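Local coordinates for 2-oxo-1,2-dihydroquinoline 8-monooxygenase, oxygenase component (Pseudomonas putida, PDB 1Z02), which probably hydroxylates 2-oxoquinoline at its 8-position with molecular oxygen, passing electrons from a Rieske [2Fe-2S] cluster to a mononuclear iron, at residues A[259-267]-A[290-298]; A[307-317]-A[327-335]. All coordinates share one frame; numbering follows the deposited sequence.

Contact 1 (A[259-267]-A[290-298])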
loop_
_atom_site.group_PDB
_atom_site.type_symbol
_atom_site.label_atom_id
_atom_site.label_comp_id
_atom_site.label_asym_id
_atom_site.label_seq_id
_atom_site.Cartn_x
_atom_site.Cartn_y
_atom_site.Cartn_z
ATOM N N PRO A 259 -37.090 -14.422 9.266
ATOM C CA PRO A 259 -35.652 -14.463 8.986
ATOM C C PRO A 259 -35.171 -15.830 8.494
ATOM O O PRO A 259 -35.757 -16.860 8.823
ATOM C CB PRO A 259 -35.022 -14.057 10.321
ATOM C CG PRO A 259 -36.068 -14.363 11.335
ATOM C CD PRO A 259 -37.368 -14.102 10.678
ATOM N N LYS A 260 -34.113 -15.828 7.685
ATOM C CA LYS A 260 -33.527 -17.064 7.168
ATOM C C LYS A 260 -32.241 -17.305 7.937
ATOM O O LYS A 260 -31.305 -16.501 7.854
ATOM C CB LYS A 260 -33.162 -16.927 5.696
ATOM C CG LYS A 260 -34.209 -16.264 4.831
ATOM C CD LYS A 260 -35.451 -17.102 4.648
ATOM C CE LYS A 260 -36.379 -16.297 3.781
ATOM N NZ LYS A 260 -37.715 -16.809 3.655
ATOM N N GLY A 261 -32.184 -18.411 8.666
ATOM C CA GLY A 261 -30.984 -18.699 9.421
ATOM C C GLY A 261 -31.015 -20.031 10.137
ATOM O O GLY A 261 -31.719 -20.952 9.730
ATOM N N MET A 262 -30.251 -20.130 11.218
ATOM C CA MET A 262 -30.176 -21.364 11.985
ATOM C C MET A 262 -30.109 -21.076 13.476
ATOM O O MET A 262 -29.514 -20.085 13.909
ATOM C CB MET A 262 -28.937 -22.166 11.576
ATOM C CG MET A 262 -27.634 -21.421 11.807
ATOM S SD MET A 262 -26.189 -22.261 11.153
ATOM C CE MET A 262 -25.270 -22.603 12.608
ATOM N N MET A 263 -30.740 -21.954 14.248
ATOM C CA MET A 263 -30.766 -21.861 15.701
ATOM C C MET A 263 -30.000 -23.062 16.237
ATOM O O MET A 263 -30.313 -24.200 15.897
ATOM C CB MET A 263 -32.210 -21.908 16.213
ATOM C CG MET A 263 -32.346 -22.086 17.719
ATOM S SD MET A 263 -32.219 -20.537 18.599
ATOM C CE MET A 263 -30.675 -20.279 18.578
ATOM N N GLN A 264 -28.995 -22.811 17.067
ATOM C CA GLN A 264 -28.210 -23.893 17.641
ATOM C C GLN A 264 -28.800 -24.305 18.988
ATOM O O GLN A 264 -28.951 -23.475 19.894
ATOM C CB GLN A 264 -26.759 -23.449 17.791
ATOM C CG GLN A 264 -26.143 -22.985 16.480
ATOM C CD GLN A 264 -24.659 -22.779 16.576
ATOM O OE1 GLN A 264 -24.181 -21.861 17.243
ATOM N NE2 GLN A 264 -23.910 -23.649 15.919
ATOM N N TRP A 265 -29.142 -25.588 19.105
ATOM C CA TRP A 265 -29.738 -26.116 20.330
ATOM C C TRP A 265 -28.710 -26.269 21.446
ATOM O O TRP A 265 -28.350 -27.384 21.828
ATOM C CB TRP A 265 -30.419 -27.469 20.063
ATOM C CG TRP A 265 -31.493 -27.436 19.022
ATOM C CD1 TRP A 265 -31.459 -28.035 17.800
ATOM C CD2 TRP A 265 -32.772 -26.803 19.121
ATOM N NE1 TRP A 265 -32.637 -27.818 17.129
ATOM C CE2 TRP A 265 -33.464 -27.063 17.921
ATOM C CE3 TRP A 265 -33.407 -26.040 20.111
ATOM C CZ2 TRP A 265 -34.762 -26.588 17.677
ATOM C CZ3 TRP A 265 -34.702 -25.566 19.869
ATOM C CH2 TRP A 265 -35.362 -25.845 18.662
ATOM N N LEU A 266 -28.231 -25.140 21.963
ATOM C CA LEU A 266 -27.252 -25.170 23.035
ATOM C C LEU A 266 -27.921 -25.510 24.355
ATOM O O LEU A 266 -29.092 -25.193 24.579
ATOM C CB LEU A 266 -26.527 -23.824 23.146
ATOM C CG LEU A 266 -25.712 -23.387 21.928
ATOM C CD1 LEU A 266 -24.854 -22.205 22.324
ATOM C CD2 LEU A 266 -24.832 -24.534 21.445
ATOM N N PHE A 267 -27.158 -26.166 25.221
ATOM C CA PHE A 267 -27.631 -26.586 26.534
ATOM C C PHE A 267 -28.791 -27.573 26.467
ATOM O O PHE A 267 -29.776 -27.479 27.205
ATOM C CB PHE A 267 -27.972 -25.367 27.401
ATOM C CG PHE A 267 -26.771 -24.525 27.729
ATOM C CD1 PHE A 267 -26.364 -23.502 26.876
ATOM C CD2 PHE A 267 -25.999 -24.806 28.853
ATOM C CE1 PHE A 267 -25.205 -22.778 27.131
ATOM C CE2 PHE A 267 -24.837 -24.090 29.120
ATOM C CZ PHE A 267 -24.440 -23.072 28.255
ATOM N N ARG A 290 -22.301 -19.933 32.272
ATOM C CA ARG A 290 -23.582 -19.269 32.072
ATOM C C ARG A 290 -24.421 -19.944 30.997
ATOM O O ARG A 290 -23.891 -20.511 30.040
ATOM C CB ARG A 290 -23.364 -17.829 31.639
ATOM C CG ARG A 290 -23.632 -16.813 32.686
ATOM C CD ARG A 290 -23.850 -15.472 32.059
ATOM N NE ARG A 290 -25.244 -15.238 31.731
ATOM C CZ ARG A 290 -26.171 -14.962 32.638
ATOM N NH1 ARG A 290 -27.405 -14.752 32.289
ATOM N NH2 ARG A 290 -25.880 -14.895 33.914
ATOM N N HIS A 291 -25.736 -19.861 31.144
ATOM C CA HIS A 291 -26.625 -20.431 30.147
ATOM C C HIS A 291 -26.830 -19.364 29.080
ATOM O O HIS A 291 -27.143 -18.211 29.395
ATOM C CB HIS A 291 -27.971 -20.827 30.758
ATOM C CG HIS A 291 -27.889 -21.976 31.713
ATOM N ND1 HIS A 291 -27.115 -23.093 31.471
ATOM C CD2 HIS A 291 -28.494 -22.193 32.903
ATOM C CE1 HIS A 291 -27.245 -23.943 32.470
ATOM N NE2 HIS A 291 -28.079 -23.421 33.354
ATOM N N TYR A 292 -26.652 -19.757 27.821
ATOM C CA TYR A 292 -26.792 -18.848 26.686
ATOM C C TYR A 292 -27.016 -19.672 25.423
ATOM O O TYR A 292 -26.735 -20.866 25.398
ATOM C CB TYR A 292 -25.514 -18.020 26.530
ATOM C CG TYR A 292 -24.314 -18.873 26.182
ATOM C CD1 TYR A 292 -24.033 -19.217 24.857
ATOM C CD2 TYR A 292 -23.483 -19.377 27.180
ATOM C CE1 TYR A 292 -22.954 -20.044 24.543
ATOM C CE2 TYR A 292 -22.401 -20.202 26.873
ATOM C CZ TYR A 292 -22.144 -20.529 25.557
ATOM O OH TYR A 292 -21.071 -21.326 25.250
ATOM N N ARG A 293 -27.520 -19.029 24.377
ATOM C CA ARG A 293 -27.766 -19.713 23.114
ATOM C C ARG A 293 -27.469 -18.783 21.936
ATOM O O ARG A 293 -27.841 -17.613 21.945
ATOM C CB ARG A 293 -29.220 -20.193 23.062
ATOM C CG ARG A 293 -29.547 -21.069 21.873
ATOM C CD ARG A 293 -30.871 -21.780 22.080
ATOM N NE ARG A 293 -31.998 -20.858 22.151
ATOM C CZ ARG A 293 -33.255 -21.237 22.367
ATOM N NH1 ARG A 293 -34.228 -20.334 22.412
ATOM N NH2 ARG A 293 -33.540 -22.520 22.545
ATOM N N THR A 294 -26.794 -19.313 20.924
ATOM C CA THR A 294 -26.445 -18.532 19.746
ATOM C C THR A 294 -27.154 -18.997 18.484
ATOM O O THR A 294 -27.398 -20.188 18.282
ATOM C CB THR A 294 -24.927 -18.586 19.470
ATOM O OG1 THR A 294 -24.491 -19.953 19.460
ATOM C CG2 THR A 294 -24.171 -17.817 20.526
ATOM N N SER A 295 -27.473 -18.032 17.634
ATOM C CA SER A 295 -28.125 -18.300 16.361
ATOM C C SER A 295 -27.617 -17.251 15.376
ATOM O O SER A 295 -27.105 -16.206 15.782
ATOM C CB SER A 295 -29.650 -18.201 16.505
ATOM O OG SER A 295 -30.053 -16.951 17.041
ATOM N N VAL A 296 -27.745 -17.534 14.084
ATOM C CA VAL A 296 -27.299 -16.599 13.063
ATOM C C VAL A 296 -28.260 -16.592 11.873
ATOM O O VAL A 296 -28.718 -17.638 11.420
ATOM C CB VAL A 296 -25.846 -16.937 12.591
ATOM C CG1 VAL A 296 -25.801 -18.336 12.006
ATOM C CG2 VAL A 296 -25.359 -15.892 11.567
ATOM N N VAL A 297 -28.576 -15.397 11.390
ATOM C CA VAL A 297 -29.479 -15.234 10.262
ATOM C C VAL A 297 -28.863 -14.311 9.211
ATOM O O VAL A 297 -27.974 -13.506 9.521
ATOM C CB VAL A 297 -30.833 -14.615 10.712
ATOM C CG1 VAL A 297 -31.530 -15.533 11.698
ATOM C CG2 VAL A 297 -30.600 -13.239 11.343
ATOM N N LEU A 298 -29.334 -14.424 7.968
ATOM C CA LEU A 298 -28.838 -13.560 6.903
ATOM C C LEU A 298 -29.227 -12.120 7.269
ATOM O O LEU A 298 -30.259 -11.894 7.882
ATOM C CB LEU A 298 -29.485 -13.937 5.556
ATOM C CG LEU A 298 -28.862 -15.114 4.791
ATOM C CD1 LEU A 298 -29.789 -15.589 3.674
ATOM C CD2 LEU A 298 -27.532 -14.679 4.223
HETATM O O HOH W 1 -32.542 -13.300 7.519
HETATM O O HOH W 2 -31.717 -24.816 23.038
#

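Contact 2 (A[307-317]-A[327-335])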
loop_
_atom_site.group_PDB
_atom_site.type_symbol
_atom_site.label_atom_id
_atom_site.label_comp_id
_atom_site.label_asym_id
_atom_site.label_seq_id
_atom_site.Cartn_x
_atom_site.Cartn_y
_atom_site.Cartn_z
ATOM N N TRP A 307 -27.271 -13.198 27.578
ATOM C CA TRP A 307 -25.891 -12.739 27.709
ATOM C C TRP A 307 -25.844 -11.209 27.710
ATOM O O TRP A 307 -26.491 -10.556 26.886
ATOM C CB TRP A 307 -25.048 -13.299 26.563
ATOM C CG TRP A 307 -23.587 -12.990 26.659
ATOM C CD1 TRP A 307 -22.955 -11.866 26.210
ATOM C CD2 TRP A 307 -22.575 -13.807 27.257
ATOM N NE1 TRP A 307 -21.612 -11.932 26.489
ATOM C CE2 TRP A 307 -21.350 -13.114 27.133
ATOM C CE3 TRP A 307 -22.583 -15.059 27.889
ATOM C CZ2 TRP A 307 -20.144 -13.630 27.617
ATOM C CZ3 TRP A 307 -21.379 -15.574 28.373
ATOM C CH2 TRP A 307 -20.177 -14.858 28.231
ATOM N N PRO A 308 -25.078 -10.616 28.640
ATOM C CA PRO A 308 -24.275 -11.296 29.669
ATOM C C PRO A 308 -25.065 -11.732 30.908
ATOM O O PRO A 308 -24.554 -12.460 31.762
ATOM C CB PRO A 308 -23.199 -10.266 29.995
ATOM C CG PRO A 308 -23.899 -8.984 29.791
ATOM C CD PRO A 308 -24.710 -9.195 28.545
ATOM N N GLU A 309 -26.308 -11.272 30.998
ATOM C CA GLU A 309 -27.190 -11.614 32.110
ATOM C C GLU A 309 -28.633 -11.769 31.629
ATOM O O GLU A 309 -28.972 -11.387 30.504
ATOM C CB GLU A 309 -27.122 -10.535 33.191
ATOM C CG GLU A 309 -25.797 -10.487 33.933
ATOM C CD GLU A 309 -25.687 -9.292 34.861
ATOM O OE1 GLU A 309 -24.754 -9.273 35.694
ATOM O OE2 GLU A 309 -26.523 -8.369 34.757
ATOM N N GLU A 310 -29.484 -12.315 32.492
ATOM C CA GLU A 310 -30.881 -12.527 32.141
ATOM C C GLU A 310 -31.550 -11.236 31.705
ATOM O O GLU A 310 -31.253 -10.162 32.231
ATOM C CB GLU A 310 -31.639 -13.132 33.323
ATOM C CG GLU A 310 -30.961 -14.325 33.946
ATOM C CD GLU A 310 -31.822 -14.988 34.993
ATOM O OE1 GLU A 310 -31.325 -15.915 35.662
ATOM O OE2 GLU A 310 -32.995 -14.589 35.150
ATOM N N HIS A 311 -32.460 -11.354 30.743
ATOM C CA HIS A 311 -33.187 -10.204 30.203
ATOM C C HIS A 311 -32.321 -9.294 29.340
ATOM O O HIS A 311 -32.791 -8.282 28.820
ATOM C CB HIS A 311 -33.830 -9.386 31.326
ATOM C CG HIS A 311 -34.807 -10.163 32.150
ATOM N ND1 HIS A 311 -34.455 -10.792 33.323
ATOM C CD2 HIS A 311 -36.119 -10.438 31.952
ATOM C CE1 HIS A 311 -35.509 -11.422 33.814
ATOM N NE2 HIS A 311 -36.530 -11.222 33.002
ATOM N N VAL A 312 -31.051 -9.656 29.198
ATOM C CA VAL A 312 -30.120 -8.897 28.367
ATOM C C VAL A 312 -29.704 -9.830 27.240
ATOM O O VAL A 312 -29.542 -11.027 27.464
ATOM C CB VAL A 312 -28.853 -8.480 29.151
ATOM C CG1 VAL A 312 -27.914 -7.709 28.244
ATOM C CG2 VAL A 312 -29.234 -7.635 30.355
ATOM N N VAL A 313 -29.535 -9.287 26.036
ATOM C CA VAL A 313 -29.135 -10.088 24.874
ATOM C C VAL A 313 -28.083 -9.350 24.045
ATOM O O VAL A 313 -28.105 -8.117 23.960
ATOM C CB VAL A 313 -30.356 -10.412 23.974
ATOM C CG1 VAL A 313 -31.003 -9.128 23.488
ATOM C CG2 VAL A 313 -29.922 -11.253 22.785
ATOM N N GLN A 314 -27.152 -10.101 23.454
ATOM C CA GLN A 314 -26.111 -9.498 22.628
ATOM C C GLN A 314 -26.299 -9.813 21.152
ATOM O O GLN A 314 -26.498 -10.968 20.770
ATOM C CB GLN A 314 -24.715 -9.963 23.061
ATOM C CG GLN A 314 -23.588 -9.247 22.299
ATOM C CD GLN A 314 -22.209 -9.473 22.909
ATOM O OE1 GLN A 314 -22.062 -9.507 24.129
ATOM N NE2 GLN A 314 -21.194 -9.609 22.063
ATOM N N TYR A 315 -26.246 -8.767 20.332
ATOM C CA TYR A 315 -26.398 -8.895 18.885
ATOM C C TYR A 315 -25.142 -8.384 18.207
ATOM O O TYR A 315 -24.550 -7.403 18.653
ATOM C CB TYR A 315 -27.581 -8.059 18.383
ATOM C CG TYR A 315 -28.933 -8.552 18.831
ATOM C CD1 TYR A 315 -29.718 -7.794 19.702
ATOM C CD2 TYR A 315 -29.443 -9.762 18.363
ATOM C CE1 TYR A 315 -30.979 -8.226 20.093
ATOM C CE2 TYR A 315 -30.701 -10.204 18.744
ATOM C CZ TYR A 315 -31.466 -9.429 19.612
ATOM O OH TYR A 315 -32.708 -9.868 20.006
ATOM N N GLU A 316 -24.738 -9.046 17.128
ATOM C CA GLU A 316 -23.561 -8.620 16.386
ATOM C C GLU A 316 -23.793 -8.651 14.883
ATOM O O GLU A 316 -24.562 -9.464 14.364
ATOM C CB GLU A 316 -22.347 -9.496 16.703
ATOM C CG GLU A 316 -21.987 -9.584 18.166
ATOM C CD GLU A 316 -20.634 -10.230 18.384
ATOM O OE1 GLU A 316 -20.238 -11.088 17.563
ATOM O OE2 GLU A 316 -19.965 -9.888 19.382
ATOM N N TRP A 317 -23.123 -7.735 14.198
ATOM C CA TRP A 317 -23.175 -7.630 12.748
ATOM C C TRP A 317 -21.712 -7.553 12.322
ATOM O O TRP A 317 -20.862 -7.129 13.101
ATOM C CB TRP A 317 -23.894 -6.349 12.325
ATOM C CG TRP A 317 -25.389 -6.406 12.405
ATOM C CD1 TRP A 317 -26.246 -6.757 11.402
ATOM C CD2 TRP A 317 -26.207 -6.081 13.540
ATOM N NE1 TRP A 317 -27.547 -6.666 11.837
ATOM C CE2 TRP A 317 -27.551 -6.254 13.144
ATOM C CE3 TRP A 317 -25.932 -5.656 14.847
ATOM C CZ2 TRP A 317 -28.627 -6.021 14.014
ATOM C CZ3 TRP A 317 -27.001 -5.421 15.717
ATOM C CH2 TRP A 317 -28.333 -5.605 15.293
ATOM N N GLU A 327 -17.369 -3.680 9.283
ATOM C CA GLU A 327 -17.666 -2.901 10.483
ATOM C C GLU A 327 -18.305 -3.864 11.489
ATOM O O GLU A 327 -19.405 -4.360 11.278
ATOM C CB GLU A 327 -18.623 -1.751 10.144
ATOM C CG GLU A 327 -18.760 -0.689 11.233
ATOM C CD GLU A 327 -17.481 0.088 11.470
ATOM O OE1 GLU A 327 -16.479 -0.157 10.776
ATOM O OE2 GLU A 327 -17.469 0.953 12.362
ATOM N N TYR A 328 -17.589 -4.136 12.574
ATOM C CA TYR A 328 -18.055 -5.063 13.600
ATOM C C TYR A 328 -18.910 -4.383 14.678
ATOM O O TYR A 328 -18.424 -3.559 15.458
ATOM C CB TYR A 328 -16.832 -5.750 14.211
ATOM C CG TYR A 328 -17.082 -6.585 15.447
ATOM C CD1 TYR A 328 -18.090 -7.556 15.479
ATOM C CD2 TYR A 328 -16.254 -6.458 16.562
ATOM C CE1 TYR A 328 -18.258 -8.385 16.597
ATOM C CE2 TYR A 328 -16.409 -7.279 17.677
ATOM C CZ TYR A 328 -17.408 -8.242 17.690
ATOM O OH TYR A 328 -17.518 -9.066 18.789
ATOM N N TRP A 329 -20.194 -4.734 14.703
ATOM C CA TRP A 329 -21.130 -4.177 15.671
ATOM C C TRP A 329 -21.333 -5.108 16.858
ATOM O O TRP A 329 -21.420 -6.325 16.693
ATOM C CB TRP A 329 -22.492 -3.920 15.018
ATOM C CG TRP A 329 -22.505 -2.805 14.018
ATOM C CD1 TRP A 329 -21.839 -2.755 12.822
ATOM C CD2 TRP A 329 -23.250 -1.584 14.114
ATOM N NE1 TRP A 329 -22.130 -1.578 12.171
ATOM C CE2 TRP A 329 -22.992 -0.841 12.942
ATOM C CE3 TRP A 329 -24.112 -1.044 15.080
ATOM C CZ2 TRP A 329 -23.568 0.414 12.706
ATOM C CZ3 TRP A 329 -24.683 0.202 14.847
ATOM C CH2 TRP A 329 -24.407 0.916 13.669
ATOM N N GLU A 330 -21.395 -4.519 18.051
ATOM C CA GLU A 330 -21.637 -5.256 19.291
ATOM C C GLU A 330 -22.632 -4.447 20.105
ATOM O O GLU A 330 -22.296 -3.364 20.564
ATOM C CB GLU A 330 -20.380 -5.377 20.146
ATOM C CG GLU A 330 -19.247 -6.157 19.571
ATOM C CD GLU A 330 -18.061 -6.123 20.492
ATOM O OE1 GLU A 330 -18.134 -6.720 21.588
ATOM O OE2 GLU A 330 -17.061 -5.475 20.133
ATOM N N ILE A 331 -23.850 -4.947 20.278
ATOM C CA ILE A 331 -24.809 -4.224 21.096
ATOM C C ILE A 331 -25.473 -5.132 22.118
ATOM O O ILE A 331 -25.603 -6.344 21.914
ATOM C CB ILE A 331 -25.932 -3.530 20.249
ATOM C CG1 ILE A 331 -26.842 -4.583 19.607
ATOM C CG2 ILE A 331 -25.307 -2.604 19.215
ATOM C CD1 ILE A 331 -28.090 -4.024 18.985
ATOM N N LEU A 332 -25.878 -4.524 23.227
ATOM C CA LEU A 332 -26.568 -5.226 24.301
ATOM C C LEU A 332 -27.924 -4.558 24.388
ATOM O O LEU A 332 -28.020 -3.330 24.411
ATOM C CB LEU A 332 -25.819 -5.078 25.630
ATOM C CG LEU A 332 -24.464 -5.777 25.691
ATOM C CD1 LEU A 332 -23.786 -5.494 27.008
ATOM C CD2 LEU A 332 -24.666 -7.268 25.482
ATOM N N VAL A 333 -28.968 -5.372 24.424
ATOM C CA VAL A 333 -30.326 -4.863 24.481
ATOM C C VAL A 333 -31.041 -5.351 25.733
ATOM O O VAL A 333 -30.870 -6.497 26.150
ATOM C CB VAL A 333 -31.129 -5.323 23.235
ATOM C CG1 VAL A 333 -32.517 -4.700 23.251
ATOM C CG2 VAL A 333 -30.390 -4.929 21.953
ATOM N N ARG A 334 -31.814 -4.460 26.343
ATOM C CA ARG A 334 -32.603 -4.791 27.527
ATOM C C ARG A 334 -33.814 -3.869 27.548
ATOM O O ARG A 334 -33.677 -2.658 27.383
ATOM C CB ARG A 334 -31.802 -4.596 28.815
ATOM C CG ARG A 334 -32.569 -5.071 30.042
ATOM C CD ARG A 334 -31.930 -4.678 31.360
ATOM N NE ARG A 334 -32.719 -5.190 32.480
ATOM C CZ ARG A 334 -32.318 -6.162 33.295
ATOM N NH1 ARG A 334 -33.103 -6.568 34.284
ATOM N NH2 ARG A 334 -31.129 -6.724 33.130
ATOM N N VAL A 335 -34.998 -4.438 27.739
ATOM C CA VAL A 335 -36.206 -3.631 27.775
ATOM C C VAL A 335 -36.257 -2.888 29.102
ATOM O O VAL A 335 -36.215 -3.492 30.175
ATOM C CB VAL A 335 -37.475 -4.499 27.613
ATOM C CG1 VAL A 335 -38.723 -3.628 27.744
ATOM C CG2 VAL A 335 -37.468 -5.172 26.239
HETATM O O HOH W 3 -29.099 -7.314 35.458
HETATM O O HOH W 4 -30.358 -9.505 34.953
HETATM O O HOH W 5 -35.189 -7.099 28.455
#

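Contact 1 (A[259-267]-A[290-298])
Phe-267 wedges its ring between two aromatic neighbours. An edge of the His-291 imidazole is turned toward one face of the phenyl ring in an offset edge-to-face pair, planes at 83°, and His-291 CA lies over a ring face as a CH-pi contact. The phenyl edge in turn points at the face of Tyr-292, Phe-267 CZ coming 3.8 Å from Tyr-292 CE2. With only a methyl group in place of the Phe-267 ring, as in an alanine, His-291 and Tyr-292 would probably lose the surface between them and be freer to turn. Leu-266 adds CD1, 3.6 Å from Tyr-292 CE1. The Tyr-292 side chain lies about 8 Å from that of the iron ligand His-221, placing this aromatic group near the mononuclear iron.

Beyond the aromatics, Met-263 crosses Arg-293 at about a right angle, its SD 3.6 Å from Arg-293 NE and over a guanidinium face; with CG opposite the backbone N (chi1 169°), the bend at chi2 brings the sulfur there. The guanidinium also bridges to Glu-305 and to the carbonyls of Phe-180 and Pro-181. From here the segments run as an antiparallel pair, joined by Met-262 N to Val-296 O (2.9 Å) and its return bond, and by Leu-298 N to Lys-260 O (2.9 Å). Strands 250-253 and 301-305 flank the pair, and helix 392-404 packs Trp-397 and Leu-400 against Met-262.

Contact 2 (A[307-317]-A[327-335])
Glu-316 receives Tyr-328 across the strands through a short hydrogen bond, Tyr-328 OH to Glu-316 OE2 at 2.6 Å. The same oxygen accepts Gln-314 NE2 at 3.0 Å, and the two donors arrive from opposite faces of the carboxylate plane, which stands 89° from the tyrosine ring. With Glu-316 OE1 taken by Tyr-318 OH, both oxygens are engaged and the carboxylate is fixed in rotation. Gln-314 NE2 also reaches Asn-362. Glu-330 OE1 lies 4.3 Å from Glu-316 OE2, a like-charge approach probably eased by the salt bridge of Glu-330 to Arg-203.

The scaffold is a beta hairpin of the Bet v 1-like catalytic domain, where Tyr-328 comes within about 5 Å of the iron ligand Asp-365, side chain to side chain. Paired N-H and C=O groups satisfy Val-313 with Val-333 and Tyr-315 with Ile-331; Trp-329 N gives Trp-317 O a sound bond, but the return one is weak. On the side of Tyr-315 and Trp-317, Ile-331 CD1 meets the edge of the indole at Trp-317 CZ3 (3.7 Å), with Ile-331 CG1 held between its own backbone N and carbonyl carbon (chi1 68°). On the other, Leu-332 CD2 touches Pro-308 CD at 3.6 Å. At the far end His-311 CB sits over the Arg-334 guanidinium, and a water joins His-311 O (2.7 Å) to Val-335 N.

How the contacts relate
Both contacts are built into one antiparallel sheet in the Bet v 1-like catalytic domain, their centres 13 Å apart. They follow in series along the chain: contact 1 closes at Leu-298, and contact 2 opens at Trp-307. Strand 301-305 bridges them, lying between 293-297 and 313-320, so that the sheet runs on from one pair to the other. They also touch directly where Arg-290 comes up to residues Pro-308 to Glu-310, at the start of the type II turn from Glu-309 to Val-312, its NE 2.9 Å from Pro-308 O. Since the side chains of Tyr-292 and Tyr-328 lie about 9 and about 7 Å from the iron, the sheet brings both to the surroundings of the metal.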